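Local coordinates for glutamine aminotransferase class-II domain protein (Ruegeria pomeroyi, PDB 3MDN), which probably hydrolyses glutamine to release ammonia for transfer, as a class-II glutamine amidotransferase of the Ntn-hydrolase superfamily, at residues Ile14-Val19 with Arg73-His78; Val48-Ala53 with Val79-Phe84. All coordinates share one frame; numbering follows the deposited sequence.

Overall arrangement
Contact 1 sets the turn after strand 13-15 against the C-terminal part of helix 70-78. Contact 2 pairs strand 47-51 with the chain that leaves this helix. Their centres lie about 10 Å apart. The strands 13-15 and 80-81 join them as a small antiparallel sheet. Ile-14 O lies 2.9 Å from Ser-81 N, and Leu-16 N lies 3.1 Å from Val-79 O; both are probable backbone hydrogen bonds. Contact 2 leads on into the larger antiparallel sheet through Phe-84, whose strand 84-87 lies between strands 47-51 and 6-10. Both contacts also touch a second subunit of the four-chain assembly.

Contact 1. Residues Ile14-Val19 with Arg73-His78; sequences IFLEDV and RAVAHH
The Phe-15 ring meets the backbone oxygens of His-77 and His-78. His-78 O lies at its edge, near the ring plane and 3.8 Å from Phe-15 CE1. His-77 O approaches obliquely, 3.4 Å from Phe-15 CD1. Asp-18 OD2 is also at the edge, and Arg-54 of the second subunit makes a cation-pi contact with the ring. The His-77 ring is met at its edge by the Glu-17 carboxylate in a His-carboxylate hydrogen bond.

The fold element here is a turn after strand 13-15, packed on the C-terminal part of helix 70-78 in an Ntn-type domain. His-77 ND1 donates to Glu-17 OE2 at 2.8 Å. The oxygen lies close to the ring plane, but ND1 sits above the carboxylate plane, and the two planes are 63° apart. A second, weak bond runs from His-77 ND1 to Glu-17 OE1 at 3.3 Å. Glu-17 CG stands between the backbone N and the carbonyl carbon (chi1 68°), close to Ala-76 O, and the chain is extended beyond it. Glu-17 and His-77 lie side by side, pointing the same way. Glu-17 OE2 also forms a salt bridge with Arg-54 of the second subunit. That arginine hydrogen-bonds to His-77 O through NE, so it ties both segments to the other chain. An alanine here would probably leave His-77 ND1 and Arg-54 of the second subunit without their shared carboxylate.

The apolar contacts run from Leu-16. Leu-16 CB touches Ala-76 CB at 4.1 Å. Leu-16 CD1 reaches Val-75 CG1, also at 4.1 Å, and the two side chains cross obliquely. The backbones are joined by Glu-17 N, which donates to Ala-76 O at 2.9 Å from 38° above the carbonyl plane.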
loop_
_atom_site.group_PDB
_atom_site.type_symbol
_atom_site.label_atom_id
_atom_site.label_comp_id
_atom_site.label_asym_id
_atom_site.label_seq_id
_atom_site.Cartn_x
_atom_site.Cartn_y
_atom_site.Cartn_z
ATOM N N ILE D 14 17.441 -14.468 -17.111
ATOM C CA ILE D 14 16.463 -15.343 -16.449
ATOM C C ILE D 14 15.254 -14.521 -15.881
ATOM O O ILE D 14 15.342 -13.308 -15.724
ATOM C CB ILE D 14 17.138 -16.145 -15.314
ATOM C CG1 ILE D 14 17.763 -15.187 -14.286
ATOM C CG2 ILE D 14 18.263 -17.101 -15.873
ATOM C CD1 ILE D 14 18.350 -15.875 -13.066
ATOM N N PHE D 15 14.131 -15.181 -15.599
ATOM C CA PHE D 15 13.051 -14.544 -14.892
ATOM C C PHE D 15 13.498 -14.140 -13.491
ATOM O O PHE D 15 14.173 -14.908 -12.787
ATOM C CB PHE D 15 11.831 -15.468 -14.811
ATOM C CG PHE D 15 11.228 -15.817 -16.152
ATOM C CD1 PHE D 15 10.381 -14.921 -16.806
ATOM C CD2 PHE D 15 11.499 -17.051 -16.754
ATOM C CE1 PHE D 15 9.813 -15.245 -18.053
ATOM C CE2 PHE D 15 10.952 -17.384 -17.989
ATOM C CZ PHE D 15 10.090 -16.474 -18.642
ATOM N N LEU D 16 13.128 -12.936 -13.070
ATOM C CA LEU D 16 13.629 -12.428 -11.796
ATOM C C LEU D 16 13.371 -13.452 -10.681
ATOM O O LEU D 16 14.242 -13.714 -9.855
ATOM C CB LEU D 16 13.033 -11.062 -11.451
ATOM C CG LEU D 16 13.062 -9.965 -12.529
ATOM C CD1 LEU D 16 12.527 -8.642 -11.966
ATOM C CD2 LEU D 16 14.440 -9.740 -13.152
ATOM N N GLU D 17 12.182 -14.050 -10.698
ATOM C CA GLU D 17 11.817 -15.044 -9.697
ATOM C C GLU D 17 12.808 -16.217 -9.573
ATOM O O GLU D 17 12.921 -16.783 -8.501
ATOM C CB GLU D 17 10.401 -15.576 -9.944
ATOM C CG GLU D 17 10.240 -16.415 -11.201
ATOM C CD GLU D 17 8.836 -16.994 -11.348
ATOM O OE1 GLU D 17 7.982 -16.710 -10.480
ATOM O OE2 GLU D 17 8.564 -17.705 -12.343
ATOM N N ASP D 18 13.503 -16.571 -10.656
ATOM C CA ASP D 18 14.368 -17.764 -10.685
ATOM C C ASP D 18 15.599 -17.599 -9.792
ATOM O O ASP D 18 16.325 -18.559 -9.521
ATOM C CB ASP D 18 14.761 -18.124 -12.121
ATOM C CG ASP D 18 13.557 -18.561 -12.960
ATOM O OD1 ASP D 18 12.489 -18.809 -12.348
ATOM O OD2 ASP D 18 13.667 -18.652 -14.218
ATOM N N VAL D 19 15.807 -16.361 -9.345
ATOM C CA VAL D 19 16.717 -16.034 -8.258
ATOM C C VAL D 19 15.943 -15.629 -6.995
ATOM O O VAL D 19 16.241 -16.100 -5.889
ATOM C CB VAL D 19 17.605 -14.867 -8.656
ATOM C CG1 VAL D 19 17.803 -13.909 -7.471
ATOM C CG2 VAL D 19 18.901 -15.379 -9.236
ATOM N N ARG D 73 5.046 -10.089 -7.446
ATOM C CA ARG D 73 4.998 -11.479 -7.876
ATOM C C ARG D 73 4.768 -11.631 -9.395
ATOM O O ARG D 73 5.353 -12.518 -10.038
ATOM C CB ARG D 73 3.919 -12.232 -7.093
ATOM C CG ARG D 73 4.062 -13.745 -7.179
ATOM C CD ARG D 73 3.323 -14.454 -6.043
ATOM N NE ARG D 73 3.475 -15.911 -6.125
ATOM C CZ ARG D 73 4.581 -16.574 -5.779
ATOM N NH1 ARG D 73 5.645 -15.925 -5.329
ATOM N NH2 ARG D 73 4.625 -17.896 -5.888
ATOM N N ALA D 74 3.915 -10.777 -9.967
ATOM C CA ALA D 74 3.682 -10.798 -11.414
ATOM C C ALA D 74 4.912 -10.335 -12.212
ATOM O O ALA D 74 5.257 -10.945 -13.216
ATOM C CB ALA D 74 2.447 -9.960 -11.793
ATOM N N VAL D 75 5.547 -9.249 -11.779
ATOM C CA VAL D 75 6.757 -8.755 -12.426
ATOM C C VAL D 75 7.894 -9.799 -12.383
ATOM O O VAL D 75 8.522 -10.128 -13.406
ATOM C CB VAL D 75 7.256 -7.442 -11.765
ATOM C CG1 VAL D 75 8.696 -7.122 -12.196
ATOM C CG2 VAL D 75 6.331 -6.299 -12.077
ATOM N N ALA D 76 8.152 -10.318 -11.185
ATOM C CA ALA D 76 9.221 -11.297 -11.010
ATOM C C ALA D 76 8.920 -12.565 -11.805
ATOM O O ALA D 76 9.834 -13.232 -12.258
ATOM C CB ALA D 76 9.447 -11.603 -9.527
ATOM N N HIS D 77 7.647 -12.868 -12.023
ATOM C CA HIS D 77 7.254 -14.047 -12.815
ATOM C C HIS D 77 7.366 -13.802 -14.325
ATOM O O HIS D 77 7.420 -14.742 -15.100
ATOM C CB HIS D 77 5.806 -14.466 -12.454
ATOM C CG HIS D 77 5.309 -15.702 -13.155
ATOM N ND1 HIS D 77 5.923 -16.927 -13.038
ATOM C CD2 HIS D 77 4.200 -15.914 -13.907
ATOM C CE1 HIS D 77 5.251 -17.829 -13.729
ATOM N NE2 HIS D 77 4.199 -17.238 -14.263
ATOM N N HIS D 78 7.398 -12.540 -14.748
ATOM C CA HIS D 78 7.179 -12.235 -16.175
ATOM C C HIS D 78 8.332 -11.535 -16.856
ATOM O O HIS D 78 8.495 -11.677 -18.054
ATOM C CB HIS D 78 5.877 -11.443 -16.407
ATOM C CG HIS D 78 4.673 -12.317 -16.521
ATOM N ND1 HIS D 78 3.820 -12.566 -15.461
ATOM C CD2 HIS D 78 4.203 -13.045 -17.558
ATOM C CE1 HIS D 78 2.887 -13.413 -15.845
ATOM N NE2 HIS D 78 3.091 -13.711 -17.116
#

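Contact 2. Residues Val48-Ala53 with Val79-Phe84; sequences VAWYDA and VRSGLF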
loop_
_atom_site.group_PDB
_atom_site.type_symbol
_atom_site.label_atom_id
_atom_site.label_comp_id
_atom_site.label_asym_id
_atom_site.label_seq_id
_atom_site.Cartn_x
_atom_site.Cartn_y
_atom_site.Cartn_z
ATOM N N VAL D 48 13.571 -4.672 -6.236
ATOM C CA VAL D 48 14.371 -5.234 -7.308
ATOM C C VAL D 48 14.775 -4.088 -8.228
ATOM O O VAL D 48 13.985 -3.175 -8.486
ATOM C CB VAL D 48 13.638 -6.379 -8.091
ATOM C CG1 VAL D 48 12.401 -5.866 -8.793
ATOM C CG2 VAL D 48 14.578 -7.009 -9.099
ATOM N N ALA D 49 16.033 -4.120 -8.660
ATOM C CA ALA D 49 16.539 -3.254 -9.707
ATOM C C ALA D 49 16.987 -4.133 -10.873
ATOM O O ALA D 49 17.727 -5.075 -10.653
ATOM C CB ALA D 49 17.730 -2.396 -9.175
ATOM N N TRP D 50 16.534 -3.864 -12.100
ATOM C CA TRP D 50 16.919 -4.761 -13.209
ATOM C C TRP D 50 17.206 -3.984 -14.487
ATOM O O TRP D 50 16.617 -2.930 -14.722
ATOM C CB TRP D 50 15.843 -5.850 -13.460
ATOM C CG TRP D 50 14.649 -5.361 -14.288
ATOM C CD1 TRP D 50 14.484 -5.482 -15.636
ATOM C CD2 TRP D 50 13.500 -4.670 -13.801
ATOM N NE1 TRP D 50 13.300 -4.893 -16.027
ATOM C CE2 TRP D 50 12.670 -4.392 -14.917
ATOM C CE3 TRP D 50 13.092 -4.238 -12.535
ATOM C CZ2 TRP D 50 11.442 -3.728 -14.796
ATOM C CZ3 TRP D 50 11.853 -3.560 -12.415
ATOM C CH2 TRP D 50 11.060 -3.315 -13.535
ATOM N N TYR D 51 18.091 -4.520 -15.316
ATOM C CA TYR D 51 18.399 -3.924 -16.607
ATOM C C TYR D 51 17.799 -4.793 -17.695
ATOM O O TYR D 51 17.897 -6.029 -17.675
ATOM C CB TYR D 51 19.936 -3.827 -16.854
ATOM C CG TYR D 51 20.637 -2.927 -15.867
ATOM C CD1 TYR D 51 21.147 -3.441 -14.678
ATOM C CD2 TYR D 51 20.785 -1.561 -16.122
ATOM C CE1 TYR D 51 21.775 -2.610 -13.751
ATOM C CE2 TYR D 51 21.424 -0.731 -15.216
ATOM C CZ TYR D 51 21.918 -1.262 -14.035
ATOM O OH TYR D 51 22.520 -0.452 -13.113
ATOM N N ASP D 52 17.270 -4.143 -18.698
ATOM C CA ASP D 52 16.633 -4.840 -19.775
ATOM C C ASP D 52 16.912 -3.995 -20.996
ATOM O O ASP D 52 17.981 -4.101 -21.589
ATOM C CB ASP D 52 15.115 -4.917 -19.509
ATOM C CG ASP D 52 14.377 -5.831 -20.504
ATOM O OD1 ASP D 52 15.041 -6.451 -21.375
ATOM O OD2 ASP D 52 13.135 -5.936 -20.413
ATOM N N ALA D 53 15.991 -3.082 -21.297
ATOM C CA ALA D 53 16.048 -2.356 -22.554
ATOM C C ALA D 53 16.761 -1.012 -22.460
ATOM O O ALA D 53 17.112 -0.415 -23.474
ATOM C CB ALA D 53 14.588 -2.128 -23.127
ATOM N N VAL D 79 9.084 -10.752 -16.093
ATOM C CA VAL D 79 10.247 -10.026 -16.592
ATOM C C VAL D 79 11.544 -10.861 -16.524
ATOM O O VAL D 79 11.875 -11.463 -15.488
ATOM C CB VAL D 79 10.463 -8.726 -15.769
ATOM C CG1 VAL D 79 11.707 -7.972 -16.238
ATOM C CG2 VAL D 79 9.216 -7.830 -15.819
ATOM N N ARG D 80 12.282 -10.865 -17.633
ATOM C CA ARG D 80 13.593 -11.494 -17.728
ATOM C C ARG D 80 14.712 -10.464 -17.759
ATOM O O ARG D 80 14.586 -9.422 -18.393
ATOM C CB ARG D 80 13.665 -12.314 -18.999
ATOM C CG ARG D 80 13.352 -13.771 -18.789
ATOM C CD ARG D 80 13.199 -14.450 -20.130
ATOM N NE ARG D 80 12.455 -13.578 -21.047
ATOM C CZ ARG D 80 11.939 -13.987 -22.203
ATOM N NH1 ARG D 80 12.057 -15.262 -22.567
ATOM N NH2 ARG D 80 11.306 -13.130 -22.987
ATOM N N SER D 81 15.809 -10.744 -17.058
ATOM C CA SER D 81 16.958 -9.843 -17.071
ATOM C C SER D 81 18.265 -10.621 -16.906
ATOM O O SER D 81 18.310 -11.671 -16.269
ATOM C CB SER D 81 16.819 -8.749 -15.997
ATOM O OG SER D 81 17.965 -7.907 -15.963
ATOM N N GLY D 82 19.317 -10.097 -17.521
ATOM C CA GLY D 82 20.630 -10.674 -17.452
ATOM C C GLY D 82 21.467 -9.946 -16.418
ATOM O O GLY D 82 22.619 -10.322 -16.181
ATOM N N LEU D 83 20.886 -8.923 -15.774
ATOM C CA LEU D 83 21.612 -8.207 -14.727
ATOM C C LEU D 83 20.634 -7.555 -13.794
ATOM O O LEU D 83 19.948 -6.588 -14.174
ATOM C CB LEU D 83 22.561 -7.140 -15.313
ATOM C CG LEU D 83 23.877 -6.927 -14.528
ATOM C CD1 LEU D 83 24.807 -5.937 -15.263
ATOM C CD2 LEU D 83 23.690 -6.484 -13.059
ATOM N N PHE D 84 20.537 -8.078 -12.576
ATOM C CA PHE D 84 19.626 -7.469 -11.626
ATOM C C PHE D 84 20.054 -7.643 -10.161
ATOM O O PHE D 84 20.902 -8.470 -9.865
ATOM C CB PHE D 84 18.185 -7.946 -11.852
ATOM C CG PHE D 84 17.980 -9.438 -11.672
ATOM C CD1 PHE D 84 17.535 -9.942 -10.469
ATOM C CD2 PHE D 84 18.186 -10.317 -12.730
ATOM C CE1 PHE D 84 17.317 -11.301 -10.318
ATOM C CE2 PHE D 84 17.960 -11.669 -12.599
ATOM C CZ PHE D 84 17.531 -12.171 -11.398
#
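Trp-50 and Val-79 meet with the valine methyl over the indole. Val-79 CG1 lies 3.9 Å from the centroid of the five-membered ring of Trp-50, a CH-pi contact, and is offset toward the rim. The two side chains cross at about a right angle.

Strand 47-51 pairs antiparallel with the start of strand 84-87, and an ST turn at Ser-81 shapes the corner just before it. Trp-50 and Phe-84 form a non-hydrogen-bonded pair, their side chains on the same face of the sheet, with Trp-50 CB 3.5 Å from Phe-84 CB. Ala-49 O is also close to Phe-84 CB, at 3.1 Å. The side chains of Tyr-51 and Leu-83 lie side by side, pointing the same way. They touch where Tyr-51 CD1 comes within 4.0 Å of Leu-83 CB. Leu-83 O sits at the edge of the tyrosine ring and accepts from Tyr-51 N at 3.0 Å, with a C=O...N angle of 172°. Ser-81 OG donates to Tyr-51 O at a short 2.5 Å.

Beyond these lie the neighbouring strands. Ala-49 hydrogen-bonds through its backbone to Leu-85, which continues the pairing into the larger sheet. On the far edge of strand 47-51, the backbones of Val-48 and Trp-50 hydrogen-bond to those of Tyr-60 and Gly-58, respectively. Tyr-51 OH is held by Arg-108 O, with a weak bond to Ser-192 O. Val-79 packs on Val-79 of the second subunit.

The chain turns its corner at Gly-82 and Leu-83, between strand 80-81 and strand 84-87. Ser-81 OG is anti to the backbone N (chi1 177°), which places it beside both segments. The same hydroxyl that reaches Tyr-51 makes the ST turn: Ser-81 OG accepts from Leu-83 N at 3.1 Å.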